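Local coordinates for protein peptidoglycan glycosyltransferase (Eggerthella lenta, PDB 4MNR) that is a penicillin-binding protein whose fragment combines a transpeptidase domain of the beta-lactamase-like superfamily with a smaller region related to a dimerisation domain, at residues Ala23-Ala31 and Ser41-Arg51; Gly246-Leu257 and Trp292-Gly300. All coordinates share one frame; numbering follows the deposited sequence. Where two conformers were deposited one is given.

Interaction 1: Ala23-Ala31 and Ser41-Arg51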
loop_
_atom_site.group_PDB
_atom_site.type_symbol
_atom_site.label_atom_id
_atom_site.label_comp_id
_atom_site.label_asym_id
_atom_site.label_seq_id
_atom_site.Cartn_x
_atom_site.Cartn_y
_atom_site.Cartn_z
ATOM N N ALA A 23 -6.039 34.974 7.406
ATOM C CA ALA A 23 -7.385 35.492 7.191
ATOM C C ALA A 23 -7.402 36.577 6.116
ATOM O O ALA A 23 -8.409 36.770 5.431
ATOM C CB ALA A 23 -7.959 36.029 8.498
ATOM N N ARG A 24 -6.275 37.268 5.965
ATOM C CA ARG A 24 -6.208 38.460 5.121
ATOM C C ARG A 24 -5.687 38.225 3.700
ATOM O O ARG A 24 -5.992 38.998 2.790
ATOM C CB ARG A 24 -5.346 39.529 5.793
ATOM C CG ARG A 24 -5.799 39.940 7.183
ATOM C CD ARG A 24 -5.264 41.327 7.492
ATOM N NE ARG A 24 -5.235 41.631 8.919
ATOM C CZ ARG A 24 -4.492 42.598 9.450
ATOM N NH1 ARG A 24 -3.719 43.340 8.669
ATOM N NH2 ARG A 24 -4.514 42.818 10.757
ATOM N N SER A 25 -4.896 37.175 3.511
ATOM C CA SER A 25 -4.252 36.932 2.221
ATOM C C SER A 25 -4.681 35.612 1.584
ATOM O O SER A 25 -5.144 34.702 2.273
ATOM C CB SER A 25 -2.730 36.990 2.370
ATOM O OG SER A 25 -2.318 36.359 3.569
ATOM N N GLU A 26 -4.521 35.511 0.265
ATOM C CA GLU A 26 -4.982 34.337 -0.468
ATOM C C GLU A 26 -4.094 33.121 -0.240
ATOM O O GLU A 26 -2.959 33.070 -0.710
ATOM C CB GLU A 26 -5.080 34.620 -1.969
ATOM C CG GLU A 26 -5.709 33.477 -2.755
ATOM C CD GLU A 26 -5.521 33.608 -4.254
ATOM O OE1 GLU A 26 -5.516 32.565 -4.946
ATOM O OE2 GLU A 26 -5.380 34.750 -4.740
ATOM N N ARG A 27 -4.619 32.144 0.489
ATOM C CA ARG A 27 -3.944 30.861 0.647
ATOM C C ARG A 27 -3.803 30.197 -0.726
ATOM O O ARG A 27 -4.709 30.278 -1.555
ATOM C CB ARG A 27 -4.755 29.983 1.595
ATOM C CG ARG A 27 -4.099 28.676 1.979
ATOM C CD ARG A 27 -4.951 27.984 3.028
ATOM N NE ARG A 27 -4.404 26.690 3.415
ATOM C CZ ARG A 27 -3.534 26.504 4.403
ATOM N NH1 ARG A 27 -3.091 27.535 5.111
ATOM N NH2 ARG A 27 -3.106 25.277 4.683
ATOM N N GLY A 28 -2.666 29.550 -0.974
ATOM C CA GLY A 28 -2.417 28.927 -2.267
ATOM C C GLY A 28 -3.360 27.777 -2.605
ATOM O O GLY A 28 -4.026 27.235 -1.725
ATOM N N THR A 29 -3.429 27.412 -3.884
ATOM C CA THR A 29 -4.283 26.302 -4.312
ATOM C C THR A 29 -3.559 24.972 -4.195
ATOM O O THR A 29 -2.340 24.926 -4.191
ATOM C CB THR A 29 -4.728 26.445 -5.773
ATOM O OG1 THR A 29 -3.572 26.526 -6.610
ATOM C CG2 THR A 29 -5.560 27.704 -5.958
ATOM N N ILE A 30 -4.333 23.896 -4.070
ATOM C CA ILE A 30 -3.813 22.538 -4.148
ATOM C C ILE A 30 -4.534 21.903 -5.317
ATOM O O ILE A 30 -5.760 21.974 -5.386
ATOM C CB ILE A 30 -4.156 21.732 -2.886
ATOM C CG1 ILE A 30 -3.516 22.379 -1.656
ATOM C CG2 ILE A 30 -3.691 20.271 -3.034
ATOM C CD1 ILE A 30 -4.104 21.889 -0.322
ATOM N N ALA A 31 -3.788 21.283 -6.232
ATOM C CA ALA A 31 -4.382 20.720 -7.444
ATOM C C ALA A 31 -3.701 19.400 -7.812
ATOM O O ALA A 31 -2.553 19.163 -7.427
ATOM C CB ALA A 31 -4.254 21.706 -8.591
ATOM N N SER A 41 -8.690 29.396 -2.355
ATOM C CA SER A 41 -9.297 30.428 -1.530
ATOM C C SER A 41 -9.924 31.475 -2.431
ATOM O O SER A 41 -9.345 31.860 -3.449
ATOM C CB SER A 41 -8.264 31.066 -0.605
ATOM O OG SER A 41 -7.829 30.121 0.359
ATOM N N VAL A 42 -11.118 31.916 -2.060
ATOM C CA VAL A 42 -11.849 32.907 -2.839
ATOM C C VAL A 42 -12.120 34.143 -1.986
ATOM O O VAL A 42 -12.511 34.029 -0.821
ATOM C CB VAL A 42 -13.167 32.315 -3.371
ATOM C CG1 VAL A 42 -13.917 33.337 -4.211
ATOM C CG2 VAL A 42 -12.882 31.052 -4.179
ATOM N N LYS A 43 -11.890 35.325 -2.555
ATOM C CA LYS A 43 -12.087 36.563 -1.813
ATOM C C LYS A 43 -13.572 36.846 -1.641
ATOM O O LYS A 43 -14.335 36.837 -2.609
ATOM C CB LYS A 43 -11.395 37.744 -2.497
ATOM C CG LYS A 43 -10.915 38.803 -1.515
ATOM C CD LYS A 43 -11.130 40.212 -2.037
ATOM C CE LYS A 43 -10.234 40.523 -3.222
ATOM N NZ LYS A 43 -10.379 41.947 -3.647
ATOM N N GLU A 44 -13.973 37.094 -0.399
ATOM C CA GLU A 44 -15.381 37.246 -0.055
ATOM C C GLU A 44 -15.879 38.670 -0.285
ATOM O O GLU A 44 -15.158 39.524 -0.810
ATOM C CB GLU A 44 -15.604 36.858 1.409
ATOM C CG GLU A 44 -16.953 36.222 1.704
ATOM C CD GLU A 44 -16.872 34.714 1.791
ATOM O OE1 GLU A 44 -16.095 34.217 2.631
ATOM O OE2 GLU A 44 -17.581 34.030 1.022
ATOM N N GLU A 45 -17.124 38.908 0.118
ATOM C CA GLU A 45 -17.735 40.229 0.090
ATOM C C GLU A 45 -16.894 41.256 0.839
ATOM O O GLU A 45 -16.471 42.265 0.271
ATOM C CB GLU A 45 -19.125 40.164 0.724
ATOM C CG GLU A 45 -20.200 39.558 -0.159
ATOM C CD GLU A 45 -21.329 40.534 -0.420
ATOM O OE1 GLU A 45 -22.363 40.129 -0.994
ATOM O OE2 GLU A 45 -21.175 41.718 -0.050
ATOM N N ASP A 46 -16.645 40.981 2.117
ATOM C CA ASP A 46 -15.945 41.913 2.999
ATOM C C ASP A 46 -14.439 41.974 2.763
ATOM O O ASP A 46 -13.710 42.566 3.556
ATOM C CB ASP A 46 -16.218 41.562 4.464
ATOM C CG ASP A 46 -16.013 40.089 4.758
ATOM O OD1 ASP A 46 -15.552 39.359 3.853
ATOM O OD2 ASP A 46 -16.309 39.658 5.893
ATOM N N GLY A 47 -13.974 41.354 1.682
ATOM C CA GLY A 47 -12.561 41.363 1.355
ATOM C C GLY A 47 -11.784 40.265 2.056
ATOM O O GLY A 47 -10.565 40.164 1.905
ATOM N N THR A 48 -12.488 39.441 2.826
ATOM C CA THR A 48 -11.859 38.321 3.515
ATOM C C THR A 48 -11.743 37.134 2.555
ATOM O O THR A 48 -12.302 37.164 1.456
ATOM C CB THR A 48 -12.638 37.923 4.798
ATOM O OG1 THR A 48 -11.737 37.353 5.756
ATOM C CG2 THR A 48 -13.748 36.927 4.493
ATOM N N TYR A 49 -11.003 36.107 2.961
ATOM C CA TYR A 49 -10.856 34.901 2.150
ATOM C C TYR A 49 -11.456 33.677 2.834
ATOM O O TYR A 49 -11.350 33.516 4.050
ATOM C CB TYR A 49 -9.386 34.639 1.810
ATOM C CG TYR A 49 -8.843 35.515 0.705
ATOM C CD1 TYR A 49 -8.899 35.107 -0.622
ATOM C CD2 TYR A 49 -8.275 36.748 0.989
ATOM C CE1 TYR A 49 -8.399 35.905 -1.635
ATOM C CE2 TYR A 49 -7.776 37.553 -0.015
ATOM C CZ TYR A 49 -7.840 37.132 -1.324
ATOM O OH TYR A 49 -7.342 37.942 -2.320
ATOM N N GLU A 50 -12.085 32.817 2.039
ATOM C CA GLU A 50 -12.659 31.580 2.546
ATOM C C GLU A 50 -12.162 30.417 1.699
ATOM O O GLU A 50 -11.988 30.552 0.484
ATOM C CB GLU A 50 -14.188 31.642 2.509
ATOM C CG GLU A 50 -14.877 31.017 3.720
ATOM C CD GLU A 50 -15.354 32.054 4.726
ATOM O OE1 GLU A 50 -14.505 32.734 5.342
ATOM O OE2 GLU A 50 -16.584 32.188 4.897
ATOM N N ARG A 51 -11.930 29.281 2.344
ATOM C CA ARG A 51 -11.400 28.101 1.669
ATOM C C ARG A 51 -12.524 27.350 0.958
ATOM O O ARG A 51 -13.583 27.118 1.536
ATOM C CB ARG A 51 -10.724 27.189 2.694
ATOM C CG ARG A 51 -9.704 26.239 2.128
ATOM C CD ARG A 51 -8.539 26.982 1.490
ATOM N NE ARG A 51 -7.432 26.082 1.171
ATOM C CZ ARG A 51 -6.485 26.364 0.282
ATOM N NH1 ARG A 51 -6.527 27.516 -0.379
ATOM N NH2 ARG A 51 -5.504 25.494 0.045
HETATM O O HOH W 1 -6.241 29.785 -3.845
#
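One face of the Tyr49 ring is covered by the Ser25-Glu26 backbone, with Glu26 CA over its centre; Lys43 CG, from its own hairpin, covers the other toward the rim. Glu26 CB adds an off-centre CH-pi contact, 4.0 Å from the Tyr49 centroid. At the ring edge Arg24 O comes within 3.6 Å of Tyr49 CE2. The Arg51 guanidinium carries Arg27 CD over one face, 3.5 Å above the plane, and meets the Gly28 carbonyl at its edge. A bend at chi2 (62°) turns Arg51 so that NH1 and NH2 both donate to Gly28 O, each at 2.9 Å, end-on; NH2 approaches nearly along the C=O axis, NH1 from above the carbonyl plane. Arg51 NH1 also donates to Ser41 OG (3.0 Å). A water links Glu26 OE1 and Arg27 O, to which it donates, with Ser41 N, from which it accepts. The two guanidinium planes stand perpendicular. Asn80 accepts from Arg27 NH1. Thus the segment leading into strand 30-31 is fastened to the hairpin of 37-43 and 49-52 at one edge of the mixed sheet, with Glu76, salt-bridged to both arginines, probably balancing their charge.

Interaction 2: Gly246-Leu257 and Trp292-Gly300; sequences GQLGVEMGADKL and WELAWAAAG
Gly246 and Ala295 bring the two helices together with their CA atoms 3.8 Å apart, and the Gly249-Ala298 pair follows one turn on. The axes of 246-257 and 292-298 approach to 7.2 Å at a crossing angle of 117°. Glycines on the first helix permit this closeness: Gly246 CA makes a CA-H...O contact with Ala295 O (3.5 Å), while Gly249 CA receives Ala298 CB at 3.6 Å. The first helix is kinked around Gly253, whose positive phi of 87° accompanies the loss of the helical bonds to the N atoms of Ala254 and Asp255. The second helix ends in a Schellman motif with Gly300 as its C-prime residue.

Leu294 is the knob of the interface, set in a hole formed by Gly249, Val250, Gly253 and Ala254. With CG anti to the backbone N (chi1 170°), its CD2 branch reaches the kink, 3.6 Å from Gly249 O and 3.8 Å from Ala254 N. The other branch, CD1, meets Leu257 CD2 at 3.6 Å as the two leucines pass alongside in opposite directions. The same Leu257 methyl also packs against Ala297 CB and Ala298 CB. On the other flank, Val250 CG2 touches Ala295 CB more loosely, at 4.3 Å.

Helix 188-197 packs against Leu248 and Met252, a selenomethionine in the model, and strand 218-221 touches Ala295. Thr191 OG1 bonds to Ala298 O, tying the end of the second helix to helix 188-197. Between the two helices themselves the contact is apolar, built from methyl groups and glycine backbone within the helical part of the transpeptidase domain; its fit depends on shape rather than on paired charges or conventional hydrogen bonds.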
loop_
_atom_site.group_PDB
_atom_site.type_symbol
_atom_site.label_atom_id
_atom_site.label_comp_id
_atom_site.label_asym_id
_atom_site.label_seq_id
_atom_site.Cartn_x
_atom_site.Cartn_y
_atom_site.Cartn_z
ATOM N N GLY A 246 5.316 -21.429 5.344
ATOM C CA GLY A 246 5.682 -21.631 6.730
ATOM C C GLY A 246 6.971 -22.425 6.838
ATOM O O GLY A 246 7.883 -22.065 7.581
ATOM N N GLN A 247 7.049 -23.510 6.077
ATOM C CA GLN A 247 8.249 -24.337 6.062
ATOM C C GLN A 247 9.440 -23.563 5.525
ATOM O O GLN A 247 10.559 -23.731 6.006
ATOM C CB GLN A 247 8.019 -25.584 5.216
ATOM C CG GLN A 247 6.995 -26.538 5.819
ATOM C CD GLN A 247 6.716 -27.696 4.890
ATOM O OE1 GLN A 247 7.405 -28.720 4.937
ATOM N NE2 GLN A 247 5.722 -27.529 4.013
ATOM N N LEU A 248 9.201 -22.741 4.503
ATOM C CA LEU A 248 10.261 -21.930 3.924
ATOM C C LEU A 248 10.793 -20.931 4.958
ATOM O O LEU A 248 11.993 -20.735 5.066
ATOM C CB LEU A 248 9.766 -21.237 2.640
ATOM C CG LEU A 248 10.733 -20.253 1.987
ATOM C CD1 LEU A 248 12.026 -20.953 1.536
ATOM C CD2 LEU A 248 10.029 -19.553 0.812
ATOM N N GLY A 249 9.897 -20.332 5.739
ATOM C CA GLY A 249 10.290 -19.450 6.828
ATOM C C GLY A 249 11.196 -20.123 7.851
ATOM O O GLY A 249 12.222 -19.565 8.243
ATOM N N VAL A 250 10.817 -21.320 8.285
ATOM C CA VAL A 250 11.631 -22.065 9.237
ATOM C C VAL A 250 12.978 -22.419 8.611
ATOM O O VAL A 250 14.014 -22.376 9.274
ATOM C CB VAL A 250 10.908 -23.343 9.706
ATOM C CG1 VAL A 250 11.871 -24.287 10.427
ATOM C CG2 VAL A 250 9.724 -22.981 10.591
ATOM N N GLU A 251 12.967 -22.766 7.328
ATOM C CA GLU A 251 14.214 -23.130 6.664
ATOM C C GLU A 251 15.171 -21.940 6.565
ATOM O O GLU A 251 16.381 -22.083 6.800
ATOM C CB GLU A 251 13.947 -23.722 5.279
ATOM C CG GLU A 251 15.219 -24.137 4.566
ATOM C CD GLU A 251 14.966 -24.984 3.340
ATOM O OE1 GLU A 251 13.784 -25.179 2.986
ATOM O OE2 GLU A 251 15.954 -25.459 2.737
HETATM N N MSE A 252 14.650 -20.765 6.233
HETATM C CA MSE A 252 15.526 -19.601 6.100
HETATM C C MSE A 252 15.949 -19.052 7.457
HETATM O O MSE A 252 17.036 -18.486 7.594
HETATM C CB MSE A 252 14.913 -18.506 5.219
HETATM C CG MSE A 252 13.850 -17.653 5.878
HETATM SE SE MSE A 252 13.393 -16.102 4.766
HETATM C CE MSE A 252 12.811 -17.041 3.151
ATOM N N GLY A 253 15.099 -19.239 8.466
ATOM C CA GLY A 253 15.443 -18.813 9.808
ATOM C C GLY A 253 15.078 -17.369 10.082
ATOM O O GLY A 253 14.877 -16.559 9.165
ATOM N N ALA A 254 15.018 -17.039 11.369
ATOM C CA ALA A 254 14.557 -15.723 11.797
ATOM C C ALA A 254 15.454 -14.584 11.313
ATOM O O ALA A 254 14.952 -13.563 10.841
ATOM C CB ALA A 254 14.418 -15.687 13.323
ATOM N N ASP A 255 16.774 -14.753 11.435
ATOM C CA ASP A 255 17.709 -13.692 11.041
ATOM C C ASP A 255 17.474 -13.266 9.594
ATOM O O ASP A 255 17.343 -12.070 9.302
ATOM C CB ASP A 255 19.163 -14.140 11.214
ATOM C CG ASP A 255 19.552 -14.339 12.669
ATOM O OD1 ASP A 255 19.153 -13.518 13.523
ATOM O OD2 ASP A 255 20.268 -15.322 12.957
ATOM N N LYS A 256 17.389 -14.246 8.695
ATOM C CA LYS A 256 17.211 -13.946 7.267
ATOM C C LYS A 256 15.832 -13.375 6.968
ATOM O O LYS A 256 15.702 -12.485 6.130
ATOM C CB LYS A 256 17.415 -15.198 6.407
ATOM C CG LYS A 256 18.857 -15.589 6.149
ATOM C CD LYS A 256 18.913 -16.703 5.100
ATOM C CE LYS A 256 20.342 -17.118 4.786
ATOM N NZ LYS A 256 20.969 -17.840 5.926
ATOM N N LEU A 257 14.794 -13.882 7.632
ATOM C CA LEU A 257 13.459 -13.384 7.316
ATOM C C LEU A 257 13.325 -11.932 7.770
ATOM O O LEU A 257 12.792 -11.094 7.044
ATOM C CB LEU A 257 12.349 -14.263 7.907
ATOM C CG LEU A 257 10.940 -13.733 7.603
ATOM C CD1 LEU A 257 10.639 -13.732 6.094
ATOM C CD2 LEU A 257 9.878 -14.516 8.361
ATOM N N TRP A 292 6.597 -21.377 15.319
ATOM C CA TRP A 292 5.227 -21.162 14.883
ATOM C C TRP A 292 5.016 -19.701 14.457
ATOM O O TRP A 292 4.432 -19.431 13.405
ATOM C CB TRP A 292 4.270 -21.548 16.013
ATOM C CG TRP A 292 2.833 -21.338 15.691
ATOM C CD1 TRP A 292 2.052 -22.111 14.890
ATOM C CD2 TRP A 292 1.992 -20.293 16.192
ATOM N NE1 TRP A 292 0.769 -21.608 14.852
ATOM C CE2 TRP A 292 0.711 -20.494 15.650
ATOM C CE3 TRP A 292 2.201 -19.207 17.051
ATOM C CZ2 TRP A 292 -0.357 -19.647 15.930
ATOM C CZ3 TRP A 292 1.142 -18.368 17.328
ATOM C CH2 TRP A 292 -0.120 -18.590 16.769
ATOM N N GLU A 293 5.493 -18.758 15.270
ATOM C CA GLU A 293 5.403 -17.347 14.912
ATOM C C GLU A 293 6.210 -17.054 13.644
ATOM O O GLU A 293 5.789 -16.267 12.790
ATOM C CB GLU A 293 5.864 -16.441 16.069
ATOM C CG GLU A 293 5.567 -14.961 15.802
ATOM C CD GLU A 293 6.050 -14.021 16.916
ATOM O OE1 GLU A 293 6.330 -14.501 18.042
ATOM O OE2 GLU A 293 6.145 -12.793 16.659
ATOM N N LEU A 294 7.374 -17.692 13.530
ATOM C CA LEU A 294 8.241 -17.499 12.362
ATOM C C LEU A 294 7.571 -18.004 11.087
ATOM O O LEU A 294 7.564 -17.329 10.049
ATOM C CB LEU A 294 9.576 -18.221 12.591
ATOM C CG LEU A 294 10.516 -18.324 11.379
ATOM C CD1 LEU A 294 10.877 -16.951 10.815
ATOM C CD2 LEU A 294 11.784 -19.070 11.778
ATOM N N ALA A 295 6.987 -19.189 11.178
ATOM C CA ALA A 295 6.308 -19.787 10.035
ATOM C C ALA A 295 5.153 -18.910 9.560
ATOM O O ALA A 295 5.018 -18.640 8.368
ATOM C CB ALA A 295 5.800 -21.177 10.403
ATOM N N TRP A 296 4.324 -18.452 10.494
ATOM C CA TRP A 296 3.217 -17.580 10.115
ATOM C C TRP A 296 3.672 -16.216 9.591
ATOM O O TRP A 296 3.062 -15.664 8.677
ATOM C CB TRP A 296 2.250 -17.408 11.289
ATOM C CG TRP A 296 1.194 -18.487 11.339
ATOM C CD1 TRP A 296 0.989 -19.397 12.334
ATOM C CD2 TRP A 296 0.200 -18.751 10.345
ATOM N NE1 TRP A 296 -0.082 -20.208 12.027
ATOM C CE2 TRP A 296 -0.577 -19.834 10.805
ATOM C CE3 TRP A 296 -0.103 -18.183 9.105
ATOM C CZ2 TRP A 296 -1.642 -20.352 10.071
ATOM C CZ3 TRP A 296 -1.162 -18.704 8.373
ATOM C CH2 TRP A 296 -1.914 -19.777 8.862
ATOM N N ALA A 297 4.738 -15.669 10.159
ATOM C CA ALA A 297 5.252 -14.391 9.660
ATOM C C ALA A 297 5.678 -14.524 8.204
ATOM O O ALA A 297 5.461 -13.615 7.392
ATOM C CB ALA A 297 6.425 -13.903 10.514
ATOM N N ALA A 298 6.284 -15.660 7.867
ATOM C CA ALA A 298 6.716 -15.887 6.483
ATOM C C ALA A 298 5.524 -15.916 5.545
ATOM O O ALA A 298 5.645 -15.594 4.355
ATOM C CB ALA A 298 7.520 -17.180 6.369
ATOM N N ALA A 299 4.364 -16.285 6.079
ATOM C CA ALA A 299 3.137 -16.316 5.291
ATOM C C ALA A 299 2.340 -15.028 5.425
ATOM O O ALA A 299 1.211 -14.931 4.931
ATOM C CB ALA A 299 2.277 -17.494 5.704
ATOM N N GLY A 300 2.906 -14.040 6.100
ATOM C CA GLY A 300 2.260 -12.743 6.178
ATOM C C GLY A 300 1.300 -12.505 7.335
ATOM O O GLY A 300 0.616 -11.478 7.355
#

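Interaction 1 and interaction 2 lie on opposite sides of the chain's centre, with their own centres 55 Å apart and their nearest atoms about 34 Å apart. They are in series along the chain: the first is complete before the second begins. Segments 23-31 and 41-51 belong to the region related to the penicillin-binding protein A dimerisation domain, whereas 246-257 and 292-300 belong to the transpeptidase domain. Their chemistry differs: a polar, water-bridged attachment at the surface against a buried helix packing. A magnesium ion lies about 11 Å from the side chain of Val250, too far to be part of interaction 2.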